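Local atomic coordinates of sialidase B (Streptococcus pneumoniae serotype 4, PDB entry 4XHB), a protein that hydrolyses alpha-2,3-, alpha-2,6- and alpha-2,8-linked terminal sialic acid residues from oligosaccharides, glycoproteins and glycolipids as an exo-sialidase. Residues L452-G457 and T501-M506; I208-T213 and S290-D295; N316-D321 and K414-N419; I4-S9 and I167-L172. The protein carries 1 engineered substitution. All coordinates share one frame; numbering follows the deposited sequence. Where two conformers were deposited one is given.

Contact 1: L452-G457 and T501-M506; sequences LCPGQG and TAEAQM. With 17Y ((1R,2S)-cyclopentane-1,2-diol), chain B.
Q505 and G455-Q456 form the tight part of this buried contact. The Q505 chain bends at chi2 (-73°), which folds its amide back against the backbone of 455-456. Q505 OE1 takes the Q456 N-H in its carbonyl plane, on a lone pair, at 2.8 Å and nearly straight (174°). Q505 NE2 uses its two hydrogens on the carbonyls of both segments: A504 O at 2.9 Å, close to the amide plane, and Q456 O at 3.2 Å, tilted out of it. Three bonds thus fix the rotation of the amide. G455 CA passes OE1 closely. At the other end C453 turns its thiol across the gap, and C453 SG accepts the A504 N-H at 3.2 Å.

Strands 451-459 and 504-510 belong to successive blades of the sialidase beta-propeller, so these bonds tie blade to blade without continuous sheet pairing. P454 CD rests on E503 CG at 4.1 Å, while the E503 carboxylate forms a salt bridge with R519 and a hydrogen bond with Y615, residues of the probable active site.

Toward G457 and M506 the strands diverge, and water 1 lies between them, accepting from M506 N (2.8 Å) and probably donating to Q456 O. More open is the partly exposed Q456 side chain, extended beyond CG, though its amide is tied at both atoms: NE2 binds L211 O, and Q456 OE1 accepts from OAB of the cyclopentanediol at 2.9 Å.

Contact 2: I208-T213 and S290-D295; sequences IPTLYT and SSIVED. With 17Y ((1R,2S)-cyclopentane-1,2-diol), chain B.
T210 and Y212 both turn toward strand 290-294 and bear most of the packing. At I208 the segments are linked by water 2, which donates to I208 O (2.9 Å) and accepts from S290 N (3.0 Å). T210 then divides its branches. The methyl T210 CG2 presses on S290 O at 3.3 Å, whereas OG1 finds its polar partner in the hydroxyl of S222, which also binds S290 OG. Strand 219-226, home of S222, pairs with 212-213 in one blade of the beta-propeller; strand 286-294 belongs to the next, so the contact is the seam between two blades.

L211 faces the other way. The Y212 ring, with CG anti to the backbone N (chi1 -162°), lies alongside V293. One face receives V293 CA in a CH-pi contact, 4.1 Å from the centroid and offset toward the rim; the opposite face carries CAF of the cyclopentanediol over its centre. I292 O approaches Y212 CD2 obliquely at 3.4 Å, and V293 CG2 sits 3.6 Å from Y212 OH. T213 N closes the walk with an almost straight bond (173°) to OAA of the diol, 3.0 Å long.

Contact 3: N316-D321 and K414-N419; sequences NANKAD and KVTPTN
T418 and N318 join the two ends of a large beta-rich insertion that interrupts a propeller blade between strands 301-308 and 420-426; the chain leaves through 316-321 and returns through 414-419. T418 carries its hydroxyl anti to the backbone N (chi1 -170°), which aims T418 OG1 at N318 O; it donates there at 2.8 Å, the donor tilted 29° from the carbonyl plane. The backbones add a second bond beside it, N318 N to P417 O at 2.9 Å; P417 is the centre of an inverse gamma turn.

The N318 side chain bends back on its own segment instead: N318 OD1 accepts A320 N at 3.0 Å in an Asx turn, within the type I turn from N318 to D321. D321 and T416 meet at a slant, the methyl CG2 of T416 lying against the carboxylate, 3.8 Å from D321 OD2. The other carboxylate oxygen, OD1, is held by G323 N within its own loop, and OD2 has a long, weak ion pair with K334. A317 CB packs down on T418 CA at 3.9 Å, with N419 OD1 close by and bonded to N448. On the N316 side, water 3 spans the segments by donating to both N316 O and P417 O, the latter at 2.8 Å, so that P417 O accepts from this water as well as from N318 N.

Contact 4: I4-S9 and I167-L172; sequences IFQGGS and IDEISL
F5 to G8 run antiparallel to E169 to L172, and backbone bonds do most of the work. G7 and I170 form a reciprocal hydrogen-bonded pair, with I170 N to G7 O at 2.8 Å and G7 N to I170 O at 3.0 Å. L172 N reaches F5 O at 2.9 Å, but L172 O takes its hydrogen from I4 N, so I4 and F5 together face L172 in a classic beta bulge. Past the last bridge, where the chain turns at D168, S9 N still bonds D168 O at 3.1 Å, its donor well above the carbonyl plane. Weaker CA-H...O contacts, such as Q6 CA to I170 O at 3.3 Å, fill the non-hydrogen-bonded positions.

Apolar contacts gather on the face of F5, I170 and L172. The F5 ring, swung anti to its backbone N by chi1 of 167°, leans obliquely on I170 CG2 and L172 CD1, each 4.0 Å from an F5 ring carbon (CE2 and CD2 respectively), while G7 N lies over one ring face, displaced toward the rim. L22 and L23 of helix 20-23 also pack on this ring.

Polar side chains meet on the other face, where the extended Q6 chain crosses to S171 and Q6 NE2 donates to S171 OG at 2.8 Å. Strand 166-173 pairs on with 32-39 in the lectin-like, concanavalin-type N-terminal domain. The apolar face is consistent with the core of a beta-sandwich; the other carries Q6, E169 and S171.

In the fold
Contacts 1 and 2 are neighbours, their centres about 10 Å apart, because strands 451-459 and 286-294 run side by side, with G457 N bonded to I292 O. Together they line the site of the cyclopentanediol, gripped by Q456, T213 and T619. Contact 1 also holds E503, a predicted active-site residue beside Y615, the probable nucleophile; T210 of contact 2 lies about 8 Å from Y615 between side chains. Contact 3, about 22 Å from contact 1 between centres, closes the insertion, with N316 about 10 Å between side chains from D232, the probable proton acceptor. Contact 4 belongs to the N-terminal domain, about 47 Å from contact 1 between centres.

Contact 1: L452-G457 and T501-M506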
loop_
_atom_site.group_PDB
_atom_site.type_symbol
_atom_site.label_atom_id
_atom_site.label_comp_id
_atom_site.label_asym_id
_atom_site.label_seq_id
_atom_site.Cartn_x
_atom_site.Cartn_y
_atom_site.Cartn_z
ATOM N N LEU A 452 10.736 -10.971 -5.701
ATOM C CA LEU A 452 11.085 -10.728 -4.305
ATOM C C LEU A 452 9.877 -10.814 -3.393
ATOM O O LEU A 452 8.810 -10.311 -3.733
ATOM C CB LEU A 452 11.726 -9.347 -4.156
ATOM C CG LEU A 452 12.379 -9.094 -2.801
ATOM C CD1 LEU A 452 13.589 -9.972 -2.626
ATOM C CD2 LEU A 452 12.757 -7.633 -2.718
ATOM N N CYS A 453 10.041 -11.446 -2.228
ATOM C CA CYS A 453 8.984 -11.432 -1.219
ATOM C C CYS A 453 9.092 -10.131 -0.444
ATOM O O CYS A 453 10.120 -9.859 0.160
ATOM C CB CYS A 453 9.118 -12.609 -0.263
ATOM S SG CYS A 453 9.012 -14.218 -1.099
ATOM N N PRO A 454 8.034 -9.312 -0.470
ATOM C CA PRO A 454 8.180 -8.015 0.201
ATOM C C PRO A 454 8.177 -8.129 1.715
ATOM O O PRO A 454 7.520 -9.015 2.263
ATOM C CB PRO A 454 6.955 -7.226 -0.269
ATOM C CG PRO A 454 5.979 -8.235 -0.774
ATOM C CD PRO A 454 6.772 -9.434 -1.225
ATOM N N GLY A 455 8.900 -7.228 2.372
ATOM C CA GLY A 455 8.905 -7.174 3.822
ATOM C C GLY A 455 10.313 -7.143 4.367
ATOM O O GLY A 455 11.060 -6.186 4.135
ATOM N N GLN A 456 10.679 -8.179 5.115
ATOM C CA GLN A 456 12.017 -8.238 5.699
ATOM C C GLN A 456 12.821 -9.389 5.099
ATOM O O GLN A 456 12.262 -10.427 4.761
ATOM C CB GLN A 456 11.945 -8.470 7.211
ATOM C CG GLN A 456 10.982 -7.571 7.987
ATOM C CD GLN A 456 11.104 -7.775 9.495
ATOM O OE1 GLN A 456 11.537 -8.838 9.969
ATOM N NE2 GLN A 456 10.725 -6.762 10.253
ATOM N N GLY A 457 14.135 -9.209 5.000
ATOM C CA GLY A 457 15.033 -10.340 4.797
ATOM C C GLY A 457 15.304 -10.881 6.191
ATOM O O GLY A 457 14.812 -10.306 7.158
ATOM N N THR A 501 1.416 -16.744 -6.176
ATOM C CA THR A 501 2.103 -15.570 -5.666
ATOM C C THR A 501 2.523 -15.950 -4.246
ATOM O O THR A 501 1.836 -15.632 -3.279
ATOM C CB THR A 501 1.143 -14.366 -5.656
ATOM O OG1 THR A 501 0.640 -14.174 -6.980
ATOM C CG2 THR A 501 1.844 -13.103 -5.211
ATOM N N ALA A 502 3.632 -16.675 -4.129
ATOM C CA ALA A 502 3.980 -17.314 -2.868
ATOM C C ALA A 502 4.844 -16.413 -1.992
ATOM O O ALA A 502 5.969 -16.774 -1.647
ATOM C CB ALA A 502 4.691 -18.653 -3.121
ATOM N N GLU A 503 4.312 -15.248 -1.638
ATOM C CA GLU A 503 5.029 -14.290 -0.796
ATOM C C GLU A 503 5.307 -14.899 0.562
ATOM O O GLU A 503 4.386 -15.345 1.251
ATOM C CB GLU A 503 4.230 -12.990 -0.671
ATOM C CG GLU A 503 3.992 -12.338 -2.045
ATOM C CD GLU A 503 2.813 -11.389 -2.091
ATOM O OE1 GLU A 503 2.866 -10.410 -2.877
ATOM O OE2 GLU A 503 1.828 -11.621 -1.361
ATOM N N ALA A 504 6.584 -14.905 0.942
ATOM C CA ALA A 504 7.042 -15.660 2.103
ATOM C C ALA A 504 7.820 -14.752 3.037
ATOM O O ALA A 504 8.590 -13.923 2.569
ATOM C CB ALA A 504 7.946 -16.798 1.645
ATOM N N GLN A 505 7.636 -14.931 4.344
ATOM C CA GLN A 505 8.401 -14.202 5.349
ATOM C C GLN A 505 8.911 -15.196 6.399
ATOM O O GLN A 505 8.238 -16.182 6.698
ATOM C CB GLN A 505 7.545 -13.101 5.992
ATOM C CG GLN A 505 7.292 -11.915 5.038
ATOM C CD GLN A 505 8.536 -11.063 4.855
ATOM O OE1 GLN A 505 8.759 -10.117 5.612
ATOM N NE2 GLN A 505 9.365 -11.408 3.860
ATOM N N MET A 506 10.090 -14.926 6.954
ATOM C CA MET A 506 10.799 -15.908 7.782
ATOM C C MET A 506 10.978 -15.477 9.237
ATOM O O MET A 506 11.103 -14.285 9.537
ATOM C CB MET A 506 12.191 -16.174 7.189
ATOM C CG MET A 506 12.181 -16.634 5.733
ATOM S SD MET A 506 13.801 -16.482 4.934
ATOM C CE MET A 506 13.843 -14.720 4.594
HETATM O OAA 17Y B . 12.922 -5.955 12.717
HETATM C CAF 17Y B . 14.029 -6.760 12.942
HETATM C CAD 17Y B . 14.271 -6.882 14.355
HETATM C CAC 17Y B . 14.810 -8.258 14.580
HETATM C CAE 17Y B . 14.617 -9.016 13.302
HETATM C CAG 17Y B . 13.641 -8.198 12.527
HETATM O OAB 17Y B . 12.334 -8.430 12.756
HETATM O O HOH W 1 11.501 -12.508 6.711
#

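Contact 2: I208-T213 and S290-D295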
loop_
_atom_site.group_PDB
_atom_site.type_symbol
_atom_site.label_atom_id
_atom_site.label_comp_id
_atom_site.label_asym_id
_atom_site.label_seq_id
_atom_site.Cartn_x
_atom_site.Cartn_y
_atom_site.Cartn_z
ATOM N N ILE A 208 2.425 -1.924 -0.409
ATOM C CA ILE A 208 3.528 -2.835 -0.080
ATOM C C ILE A 208 4.495 -2.265 0.976
ATOM O O ILE A 208 5.677 -2.044 0.697
ATOM C CB ILE A 208 4.326 -3.260 -1.333
ATOM C CG1 ILE A 208 3.428 -3.353 -2.580
ATOM C CG2 ILE A 208 4.988 -4.591 -1.084
ATOM C CD1 ILE A 208 2.279 -4.374 -2.481
ATOM N N PRO A 209 3.986 -2.032 2.196
ATOM C CA PRO A 209 4.799 -1.489 3.292
ATOM C C PRO A 209 5.808 -2.502 3.836
ATOM O O PRO A 209 5.558 -3.710 3.780
ATOM C CB PRO A 209 3.753 -1.180 4.372
ATOM C CG PRO A 209 2.638 -2.165 4.112
ATOM C CD PRO A 209 2.588 -2.273 2.604
ATOM N N THR A 210 6.937 -2.010 4.353
ATOM C CA THR A 210 7.879 -2.854 5.087
ATOM C C THR A 210 8.296 -2.122 6.367
ATOM O O THR A 210 8.175 -0.899 6.448
ATOM C CB THR A 210 9.149 -3.174 4.282
ATOM O OG1 THR A 210 10.022 -2.036 4.274
ATOM C CG2 THR A 210 8.806 -3.587 2.826
ATOM N N LEU A 211 8.779 -2.878 7.353
ATOM C CA LEU A 211 9.334 -2.298 8.581
ATOM C C LEU A 211 10.489 -3.170 9.037
ATOM O O LEU A 211 10.438 -4.391 8.893
ATOM C CB LEU A 211 8.295 -2.246 9.708
ATOM C CG LEU A 211 7.171 -1.204 9.695
ATOM C CD1 LEU A 211 6.139 -1.532 10.772
ATOM C CD2 LEU A 211 7.720 0.208 9.915
ATOM N N TYR A 212 11.520 -2.549 9.603
ATOM C CA TYR A 212 12.668 -3.294 10.104
ATOM C C TYR A 212 13.345 -2.474 11.199
ATOM O O TYR A 212 13.661 -1.305 10.994
ATOM C CB TYR A 212 13.668 -3.588 8.971
ATOM C CG TYR A 212 14.653 -4.701 9.305
ATOM C CD1 TYR A 212 15.730 -4.472 10.156
ATOM C CD2 TYR A 212 14.493 -5.984 8.780
ATOM C CE1 TYR A 212 16.628 -5.489 10.473
ATOM C CE2 TYR A 212 15.391 -7.009 9.083
ATOM C CZ TYR A 212 16.453 -6.758 9.932
ATOM O OH TYR A 212 17.341 -7.772 10.253
ATOM N N THR A 213 13.555 -3.089 12.361
ATOM C CA THR A 213 14.206 -2.401 13.477
ATOM C C THR A 213 15.716 -2.592 13.408
ATOM O O THR A 213 16.209 -3.719 13.440
ATOM C CB THR A 213 13.674 -2.910 14.829
ATOM O OG1 THR A 213 12.249 -2.769 14.846
ATOM C CG2 THR A 213 14.277 -2.105 16.008
ATOM N N SER A 290 9.571 -4.210 -2.247
ATOM C CA SER A 290 10.876 -4.098 -1.600
ATOM C C SER A 290 10.974 -4.940 -0.342
ATOM O O SER A 290 9.965 -5.360 0.231
ATOM C CB SER A 290 11.194 -2.629 -1.281
ATOM O OG SER A 290 10.221 -2.089 -0.394
ATOM N N SER A 291 12.209 -5.172 0.093
ATOM C CA SER A 291 12.467 -5.970 1.283
ATOM C C SER A 291 13.772 -5.461 1.869
ATOM O O SER A 291 14.694 -5.126 1.129
ATOM C CB SER A 291 12.601 -7.446 0.915
ATOM O OG SER A 291 12.637 -8.260 2.077
ATOM N N ILE A 292 13.850 -5.424 3.191
ATOM C CA ILE A 292 15.033 -4.879 3.832
ATOM C C ILE A 292 15.602 -5.811 4.891
ATOM O O ILE A 292 14.891 -6.610 5.500
ATOM C CB ILE A 292 14.758 -3.476 4.413
ATOM C CG1 ILE A 292 13.485 -3.471 5.256
ATOM C CG2 ILE A 292 14.572 -2.477 3.280
ATOM C CD1 ILE A 292 13.023 -2.063 5.620
ATOM N N VAL A 293 16.916 -5.739 5.061
ATOM C CA VAL A 293 17.586 -6.468 6.137
ATOM C C VAL A 293 18.780 -5.639 6.621
ATOM O O VAL A 293 19.293 -4.789 5.893
ATOM C CB VAL A 293 18.071 -7.860 5.675
ATOM C CG1 VAL A 293 19.395 -7.736 4.924
ATOM C CG2 VAL A 293 18.216 -8.805 6.886
ATOM N N GLU A 294 19.217 -5.875 7.849
ATOM C CA GLU A 294 20.454 -5.255 8.316
ATOM C C GLU A 294 21.547 -6.299 8.526
ATOM O O GLU A 294 21.308 -7.360 9.114
ATOM C CB GLU A 294 20.220 -4.454 9.599
ATOM C CG GLU A 294 21.486 -3.746 10.107
ATOM C CD GLU A 294 21.237 -2.921 11.350
ATOM O OE1 GLU A 294 20.692 -3.471 12.328
ATOM O OE2 GLU A 294 21.565 -1.712 11.331
ATOM N N ASP A 295 22.747 -5.990 8.037
ATOM C CA ASP A 295 23.903 -6.865 8.182
ATOM C C ASP A 295 24.691 -6.468 9.429
ATOM O O ASP A 295 25.247 -5.371 9.486
ATOM C CB ASP A 295 24.803 -6.742 6.944
ATOM C CG ASP A 295 26.024 -7.652 7.010
ATOM O OD1 ASP A 295 25.851 -8.871 7.214
ATOM O OD2 ASP A 295 27.158 -7.151 6.864
HETATM O OAA 17Y B . 12.922 -5.955 12.717
HETATM C CAF 17Y B . 14.029 -6.760 12.942
HETATM C CAD 17Y B . 14.271 -6.882 14.355
HETATM C CAC 17Y B . 14.810 -8.258 14.580
HETATM C CAE 17Y B . 14.617 -9.016 13.302
HETATM C CAG 17Y B . 13.641 -8.198 12.527
HETATM O OAB 17Y B . 12.334 -8.430 12.756
HETATM O O HOH W 2 7.736 -2.078 -1.350
#

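Contact 3: N316-D321 and K414-N419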
loop_
_atom_site.group_PDB
_atom_site.type_symbol
_atom_site.label_atom_id
_atom_site.label_comp_id
_atom_site.label_asym_id
_atom_site.label_seq_id
_atom_site.Cartn_x
_atom_site.Cartn_y
_atom_site.Cartn_z
ATOM N N ASN A 316 3.194 -9.116 -18.695
ATOM C CA ASN A 316 3.789 -9.129 -20.027
ATOM C C ASN A 316 5.308 -9.336 -20.046
ATOM O O ASN A 316 5.943 -9.169 -21.088
ATOM C CB ASN A 316 3.403 -7.870 -20.812
ATOM C CG ASN A 316 3.947 -6.591 -20.185
ATOM O OD1 ASN A 316 4.457 -6.598 -19.062
ATOM N ND2 ASN A 316 3.823 -5.480 -20.908
ATOM N N ALA A 317 5.884 -9.704 -18.905
ATOM C CA ALA A 317 7.323 -9.962 -18.823
ATOM C C ALA A 317 7.706 -11.237 -19.587
ATOM O O ALA A 317 6.979 -12.234 -19.552
ATOM C CB ALA A 317 7.763 -10.063 -17.366
ATOM N N ASN A 318 8.846 -11.204 -20.275
ATOM C CA ASN A 318 9.327 -12.378 -21.001
ATOM C C ASN A 318 9.657 -13.503 -20.028
ATOM O O ASN A 318 10.634 -13.423 -19.279
ATOM C CB ASN A 318 10.551 -12.035 -21.862
ATOM C CG ASN A 318 10.963 -13.187 -22.795
ATOM O OD1 ASN A 318 10.664 -14.359 -22.542
ATOM N ND2 ASN A 318 11.653 -12.845 -23.883
ATOM N N LYS A 319 8.852 -14.560 -20.063
ATOM C CA LYS A 319 8.972 -15.643 -19.087
ATOM C C LYS A 319 10.120 -16.621 -19.376
ATOM O O LYS A 319 10.522 -17.385 -18.499
ATOM C CB LYS A 319 7.646 -16.409 -18.974
ATOM C CG LYS A 319 6.442 -15.528 -18.664
ATOM C CD LYS A 319 6.672 -14.727 -17.388
ATOM C CE LYS A 319 5.531 -13.743 -17.111
ATOM N NZ LYS A 319 5.717 -13.131 -15.772
ATOM N N ALA A 320 10.649 -16.593 -20.595
ATOM C CA ALA A 320 11.670 -17.567 -20.992
ATOM C C ALA A 320 13.060 -16.960 -21.205
ATOM O O ALA A 320 13.878 -17.521 -21.935
ATOM C CB ALA A 320 11.224 -18.316 -22.244
ATOM N N ASP A 321 13.331 -15.825 -20.565
ATOM C CA ASP A 321 14.599 -15.124 -20.763
ATOM C C ASP A 321 14.990 -14.397 -19.481
ATOM O O ASP A 321 14.194 -13.628 -18.947
ATOM C CB ASP A 321 14.449 -14.124 -21.913
ATOM C CG ASP A 321 15.781 -13.623 -22.449
ATOM O OD1 ASP A 321 16.777 -13.561 -21.687
ATOM O OD2 ASP A 321 15.824 -13.266 -23.646
ATOM N N LYS A 414 18.420 -1.116 -25.041
ATOM C CA LYS A 414 17.370 -1.535 -24.115
ATOM C C LYS A 414 17.622 -2.920 -23.554
ATOM O O LYS A 414 18.077 -3.815 -24.267
ATOM C CB LYS A 414 16.017 -1.554 -24.829
ATOM C CG LYS A 414 15.499 -0.205 -25.264
ATOM C CD LYS A 414 14.055 -0.372 -25.720
ATOM C CE LYS A 414 13.540 0.842 -26.399
ATOM N NZ LYS A 414 12.047 0.824 -26.354
ATOM N N VAL A 415 17.291 -3.110 -22.281
ATOM C CA VAL A 415 17.383 -4.429 -21.682
ATOM C C VAL A 415 16.227 -5.307 -22.136
ATOM O O VAL A 415 15.243 -4.826 -22.719
ATOM C CB VAL A 415 17.384 -4.351 -20.128
ATOM C CG1 VAL A 415 18.549 -3.504 -19.645
ATOM C CG2 VAL A 415 16.078 -3.763 -19.637
ATOM N N THR A 416 16.342 -6.604 -21.862
ATOM C CA THR A 416 15.288 -7.556 -22.180
ATOM C C THR A 416 14.046 -7.182 -21.370
ATOM O O THR A 416 14.150 -6.895 -20.177
ATOM C CB THR A 416 15.728 -8.979 -21.811
ATOM O OG1 THR A 416 16.911 -9.318 -22.553
ATOM C CG2 THR A 416 14.625 -9.995 -22.102
ATOM N N PRO A 417 12.870 -7.163 -22.015
ATOM C CA PRO A 417 11.655 -6.778 -21.286
ATOM C C PRO A 417 11.167 -7.912 -20.384
ATOM O O PRO A 417 10.239 -8.649 -20.725
ATOM C CB PRO A 417 10.650 -6.481 -22.409
ATOM C CG PRO A 417 11.090 -7.371 -23.542
ATOM C CD PRO A 417 12.609 -7.418 -23.446
ATOM N N THR A 418 11.822 -8.056 -19.236
ATOM C CA THR A 418 11.473 -9.083 -18.267
ATOM C C THR A 418 11.712 -8.502 -16.878
ATOM O O THR A 418 12.167 -7.376 -16.768
ATOM C CB THR A 418 12.303 -10.365 -18.469
ATOM O OG1 THR A 418 11.776 -11.415 -17.652
ATOM C CG2 THR A 418 13.780 -10.143 -18.114
ATOM N N ASN A 419 11.413 -9.255 -15.827
ATOM C CA ASN A 419 11.617 -8.754 -14.458
ATOM C C ASN A 419 12.993 -9.104 -13.909
ATOM O O ASN A 419 13.507 -10.195 -14.170
ATOM C CB ASN A 419 10.564 -9.343 -13.533
ATOM C CG ASN A 419 10.584 -10.861 -13.547
ATOM O OD1 ASN A 419 10.321 -11.480 -14.580
ATOM N ND2 ASN A 419 10.941 -11.466 -12.418
HETATM O O HOH W 3 8.061 -8.921 -22.504
HETATM O O HOH W 4 16.732 -11.267 -24.646
#

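Contact 4: I4-S9 and I167-L172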
loop_
_atom_site.group_PDB
_atom_site.type_symbol
_atom_site.label_atom_id
_atom_site.label_comp_id
_atom_site.label_asym_id
_atom_site.label_seq_id
_atom_site.Cartn_x
_atom_site.Cartn_y
_atom_site.Cartn_z
ATOM N N ILE A 4 -23.831 27.314 13.673
ATOM C CA ILE A 4 -25.247 27.643 13.774
ATOM C C ILE A 4 -25.985 26.608 14.612
ATOM O O ILE A 4 -27.069 26.872 15.134
ATOM C CB ILE A 4 -25.912 27.702 12.384
ATOM C CG1 ILE A 4 -25.947 26.308 11.745
ATOM C CG2 ILE A 4 -25.174 28.666 11.504
ATOM C CD1 ILE A 4 -26.629 26.244 10.391
ATOM N N PHE A 5 -25.397 25.424 14.726
ATOM C CA PHE A 5 -25.986 24.339 15.493
ATOM C C PHE A 5 -24.883 23.437 16.005
ATOM O O PHE A 5 -23.931 23.141 15.282
ATOM C CB PHE A 5 -26.963 23.511 14.651
ATOM C CG PHE A 5 -27.348 22.207 15.301
ATOM C CD1 PHE A 5 -28.319 22.169 16.290
ATOM C CD2 PHE A 5 -26.714 21.025 14.948
ATOM C CE1 PHE A 5 -28.658 20.975 16.903
ATOM C CE2 PHE A 5 -27.049 19.829 15.562
ATOM C CZ PHE A 5 -28.021 19.803 16.537
ATOM N N GLN A 6 -25.013 23.006 17.252
ATOM C CA GLN A 6 -24.046 22.090 17.841
ATOM C C GLN A 6 -24.727 21.241 18.899
ATOM O O GLN A 6 -25.446 21.754 19.760
ATOM C CB GLN A 6 -22.869 22.858 18.436
ATOM C CG GLN A 6 -21.662 21.992 18.793
ATOM C CD GLN A 6 -20.441 22.824 19.149
ATOM O OE1 GLN A 6 -20.500 23.687 20.025
ATOM N NE2 GLN A 6 -19.335 22.583 18.454
ATOM N N GLY A 7 -24.521 19.932 18.816
ATOM C CA GLY A 7 -25.127 19.006 19.755
ATOM C C GLY A 7 -24.241 17.793 19.913
ATOM O O GLY A 7 -23.309 17.597 19.130
ATOM N N GLY A 8 -24.514 16.967 20.915
ATOM C CA GLY A 8 -23.662 15.816 21.133
ATOM C C GLY A 8 -24.235 14.765 22.047
ATOM O O GLY A 8 -25.375 14.882 22.493
ATOM N N SER A 9 -23.427 13.742 22.320
ATOM C CA SER A 9 -23.835 12.584 23.111
ATOM C C SER A 9 -25.097 11.916 22.566
ATOM O O SER A 9 -25.953 11.488 23.336
ATOM C CB SER A 9 -24.046 12.971 24.582
ATOM O OG SER A 9 -23.004 13.809 25.056
ATOM N N ILE A 167 -23.026 9.547 17.943
ATOM C CA ILE A 167 -22.457 10.802 17.480
ATOM C C ILE A 167 -22.081 11.638 18.690
ATOM O O ILE A 167 -22.954 12.185 19.373
ATOM C CB ILE A 167 -23.452 11.577 16.603
ATOM C CG1 ILE A 167 -23.678 10.820 15.288
ATOM C CG2 ILE A 167 -22.946 12.984 16.335
ATOM C CD1 ILE A 167 -24.806 11.382 14.442
ATOM N N ASP A 168 -20.784 11.730 18.961
ATOM C CA ASP A 168 -20.321 12.388 20.175
ATOM C C ASP A 168 -20.501 13.895 20.052
ATOM O O ASP A 168 -20.772 14.588 21.032
ATOM C CB ASP A 168 -18.860 12.022 20.472
ATOM C CG ASP A 168 -18.664 10.520 20.661
ATOM O OD1 ASP A 168 -19.646 9.824 21.003
ATOM O OD2 ASP A 168 -17.530 10.036 20.457
ATOM N N GLU A 169 -20.370 14.393 18.829
ATOM C CA GLU A 169 -20.515 15.818 18.582
ATOM C C GLU A 169 -20.841 16.062 17.123
ATOM O O GLU A 169 -20.258 15.438 16.239
ATOM C CB GLU A 169 -19.223 16.544 18.935
ATOM C CG GLU A 169 -19.368 18.057 18.971
ATOM C CD GLU A 169 -18.042 18.757 19.218
ATOM O OE1 GLU A 169 -17.886 19.359 20.303
ATOM O OE2 GLU A 169 -17.164 18.705 18.325
ATOM N N ILE A 170 -21.782 16.962 16.866
ATOM C CA ILE A 170 -22.065 17.359 15.497
ATOM C C ILE A 170 -22.228 18.873 15.451
ATOM O O ILE A 170 -22.894 19.458 16.306
ATOM C CB ILE A 170 -23.294 16.622 14.905
ATOM C CG1 ILE A 170 -23.574 17.115 13.482
ATOM C CG2 ILE A 170 -24.521 16.781 15.801
ATOM C CD1 ILE A 170 -24.601 16.290 12.739
ATOM N N SER A 171 -21.571 19.502 14.482
ATOM C CA SER A 171 -21.623 20.951 14.330
ATOM C C SER A 171 -21.945 21.305 12.887
ATOM O O SER A 171 -21.456 20.660 11.962
ATOM C CB SER A 171 -20.283 21.572 14.706
ATOM O OG SER A 171 -19.942 21.273 16.051
ATOM N N LEU A 172 -22.760 22.337 12.697
ATOM C CA LEU A 172 -23.055 22.820 11.356
ATOM C C LEU A 172 -22.718 24.297 11.233
ATOM O O LEU A 172 -22.987 25.074 12.141
ATOM C CB LEU A 172 -24.520 22.564 10.979
ATOM C CG LEU A 172 -24.748 21.199 10.317
ATOM C CD1 LEU A 172 -25.231 20.169 11.326
ATOM C CD2 LEU A 172 -25.702 21.305 9.139
#